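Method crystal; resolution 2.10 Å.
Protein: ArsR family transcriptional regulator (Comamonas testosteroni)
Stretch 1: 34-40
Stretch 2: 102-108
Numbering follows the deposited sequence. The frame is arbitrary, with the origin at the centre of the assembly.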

# COMPACT_ATOMS: atom_id res chain seq x y z
N VAL B 34 0.99 -8.36 -4.38
CA VAL B 34 1.89 -7.93 -5.45
C VAL B 34 1.79 -6.42 -5.67
O VAL B 34 2.81 -5.75 -5.88
CB VAL B 34 1.59 -8.73 -6.74
CG1 VAL B 34 2.43 -8.22 -7.91
CG2 VAL B 34 1.85 -10.22 -6.52
N LEU B 35 0.58 -5.87 -5.59
CA LEU B 35 0.42 -4.41 -5.65
C LEU B 35 1.27 -3.72 -4.58
O LEU B 35 2.06 -2.82 -4.89
CB LEU B 35 -1.06 -4.04 -5.50
CG LEU B 35 -1.45 -2.58 -5.23
CD1 LEU B 35 -0.96 -1.66 -6.34
CD2 LEU B 35 -2.94 -2.47 -5.06
N PHE B 36 1.17 -4.18 -3.32
CA PHE B 36 1.91 -3.53 -2.24
C PHE B 36 3.42 -3.72 -2.38
O PHE B 36 4.19 -2.81 -2.04
CB PHE B 36 1.43 -4.06 -0.89
CG PHE B 36 0.07 -3.54 -0.49
CD1 PHE B 36 -0.12 -2.20 -0.22
CD2 PHE B 36 -1.01 -4.41 -0.36
CE1 PHE B 36 -1.36 -1.73 0.17
CE2 PHE B 36 -2.26 -3.94 0.03
CZ PHE B 36 -2.44 -2.60 0.30
N LYS B 37 3.87 -4.90 -2.86
CA LYS B 37 5.31 -5.11 -3.07
C LYS B 37 5.87 -4.11 -4.07
O LYS B 37 6.95 -3.53 -3.85
CB LYS B 37 5.59 -6.54 -3.54
CG LYS B 37 5.52 -7.62 -2.46
CD LYS B 37 5.91 -8.99 -3.02
CE LYS B 37 5.55 -10.13 -2.05
NZ LYS B 37 5.81 -11.46 -2.68
N VAL B 38 5.17 -3.88 -5.17
CA VAL B 38 5.62 -2.89 -6.15
C VAL B 38 5.73 -1.50 -5.50
O VAL B 38 6.72 -0.79 -5.68
CB VAL B 38 4.67 -2.88 -7.36
CG1 VAL B 38 4.95 -1.68 -8.24
CG2 VAL B 38 4.83 -4.16 -8.15
N LEU B 39 4.73 -1.11 -4.71
CA LEU B 39 4.77 0.20 -4.08
C LEU B 39 5.68 0.28 -2.87
O LEU B 39 6.03 1.40 -2.45
CB LEU B 39 3.36 0.61 -3.68
CG LEU B 39 2.46 0.90 -4.87
CD1 LEU B 39 1.06 0.80 -4.42
CD2 LEU B 39 2.77 2.30 -5.44
N ALA B 40 6.09 -0.85 -2.29
CA ALA B 40 6.84 -0.82 -1.03
C ALA B 40 8.33 -0.57 -1.23
O ALA B 40 9.16 -1.35 -0.75
CB ALA B 40 6.65 -2.14 -0.26
N PRO B 102 -4.14 1.07 -13.18
CA PRO B 102 -4.96 1.96 -12.35
C PRO B 102 -4.99 1.56 -10.87
O PRO B 102 -5.17 2.43 -10.01
CB PRO B 102 -6.36 1.86 -12.98
CG PRO B 102 -6.39 0.46 -13.51
CD PRO B 102 -4.97 0.15 -13.98
N CYS B 103 -4.82 0.28 -10.56
CA CYS B 103 -4.73 -0.12 -9.16
C CYS B 103 -3.52 0.52 -8.49
O CYS B 103 -3.62 1.01 -7.36
CB CYS B 103 -4.65 -1.64 -9.05
SG CYS B 103 -6.12 -2.44 -9.67
N VAL B 104 -2.37 0.49 -9.15
CA VAL B 104 -1.19 1.18 -8.64
C VAL B 104 -1.51 2.65 -8.44
O VAL B 104 -1.11 3.26 -7.44
CB VAL B 104 0.01 0.97 -9.59
CG1 VAL B 104 1.02 2.14 -9.52
CG2 VAL B 104 0.70 -0.33 -9.27
N LEU B 105 -2.29 3.23 -9.36
CA LEU B 105 -2.56 4.67 -9.32
C LEU B 105 -3.43 5.04 -8.13
O LEU B 105 -3.13 6.00 -7.42
CB LEU B 105 -3.21 5.12 -10.62
CG LEU B 105 -3.34 6.63 -10.72
CD1 LEU B 105 -1.96 7.28 -10.71
CD2 LEU B 105 -4.09 6.98 -12.00
N ARG B 106 -4.53 4.32 -7.91
CA ARG B 106 -5.36 4.62 -6.75
C ARG B 106 -4.60 4.44 -5.44
O ARG B 106 -4.81 5.20 -4.48
CB ARG B 106 -6.61 3.74 -6.73
CG ARG B 106 -7.19 3.37 -8.07
CD ARG B 106 -8.69 3.50 -8.07
NE ARG B 106 -9.36 2.76 -7.00
CZ ARG B 106 -10.20 1.75 -7.21
NH1 ARG B 106 -10.48 1.35 -8.44
NH2 ARG B 106 -10.77 1.12 -6.18
N MET B 107 -3.71 3.45 -5.37
CA MET B 107 -2.97 3.19 -4.14
C MET B 107 -1.92 4.27 -3.90
O MET B 107 -1.73 4.71 -2.75
CB MET B 107 -2.33 1.80 -4.18
CG MET B 107 -1.85 1.27 -2.80
SD MET B 107 -3.12 1.15 -1.49
CE MET B 107 -4.00 -0.32 -2.02
N LEU B 108 -1.25 4.72 -4.96
CA LEU B 108 -0.39 5.90 -4.86
C LEU B 108 -1.18 7.13 -4.42
O LEU B 108 -0.74 7.86 -3.54
CB LEU B 108 0.32 6.16 -6.19
CG LEU B 108 0.89 7.56 -6.47
CD1 LEU B 108 2.11 7.85 -5.62
CD2 LEU B 108 1.24 7.74 -7.97

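Two helical segments of one chain, 34-39 and 102-108, pack here through apolar side chains. Their axes cross at -62° and come within 10.4 Å. No hydrogen bond links the two stretches. Within each helix, backbone hydrogen bonds run internally, as in Leu-39 N to Leu-35 O (3.2 Å) and Met-107 N to Cys-103 O (3.1 Å). What remains for the contact is the fit of side chains.

Leu-35 lies where the backbones are nearest, with its CA 6.5 Å from the CA of Val-104. Its CA-to-CB bond points toward the other helix. The rotamer is t at chi1 and p at chi2, a common pairing for leucine in helices. It places both methyls against the partner. Leu-35 CD1 meets Val-104 CG2 at 3.6 Å, and Leu-35 CD2 reaches Met-107 CE at 3.9 Å. Leu-35 CD1 also lies 3.9 Å from the backbone Cys-103 O, a van der Waals contact. Cys-103 adds a looser apolar contact, Leu-35 CD2 to Cys-103 CB at 4.4 Å.

One turn on, Leu-39 also points toward the partner but adopts the other common leucine rotamer, m then t. Its two methyls separate onto different neighbours. Leu-39 CD1 sits 3.4 Å from Met-107 CG, a tight contact, while Leu-39 CD2 lies 4.4 Å from Val-104 CG1. Val-104 projects sideways, and with chi1 at t its two methyls divide between the leucines: CG2 lies nearer Leu-35 and CG1 nearer Leu-39.

Met-107 has more surface covered by the opposing stretch than any other residue here. Its CA-to-CB bond points toward the first helix. Chi1 is t, and chi2 and chi3 are both p, so the chain bends after CG instead of running straight out. This bend leaves CG against Leu-39 and brings CE into contact with both Leu-35 and Phe-36. The flexible thioether suits such a path.

Phe-36 starts away from the second helix, yet its ring comes back within reach. With chi1 at m and chi2 at -66°, Phe-36 CZ approaches Met-107 CE to 3.6 Å. The approach to the ring is oblique. Met-107 SD is 4.8 Å from the ring centroid, 60° off the ring normal, which makes a sulfur-aromatic contact of oblique geometry.

Several other side chains stay out of the contact, and Val-38 and Leu-108 only border it. Val-34 and Lys-37 are exposed and out of reach. Leu-105 points away. Arg-106 has off-rotamer chi1 and chi2, and its NH1 and NH2 are hydrogen-bonded elsewhere in the structure.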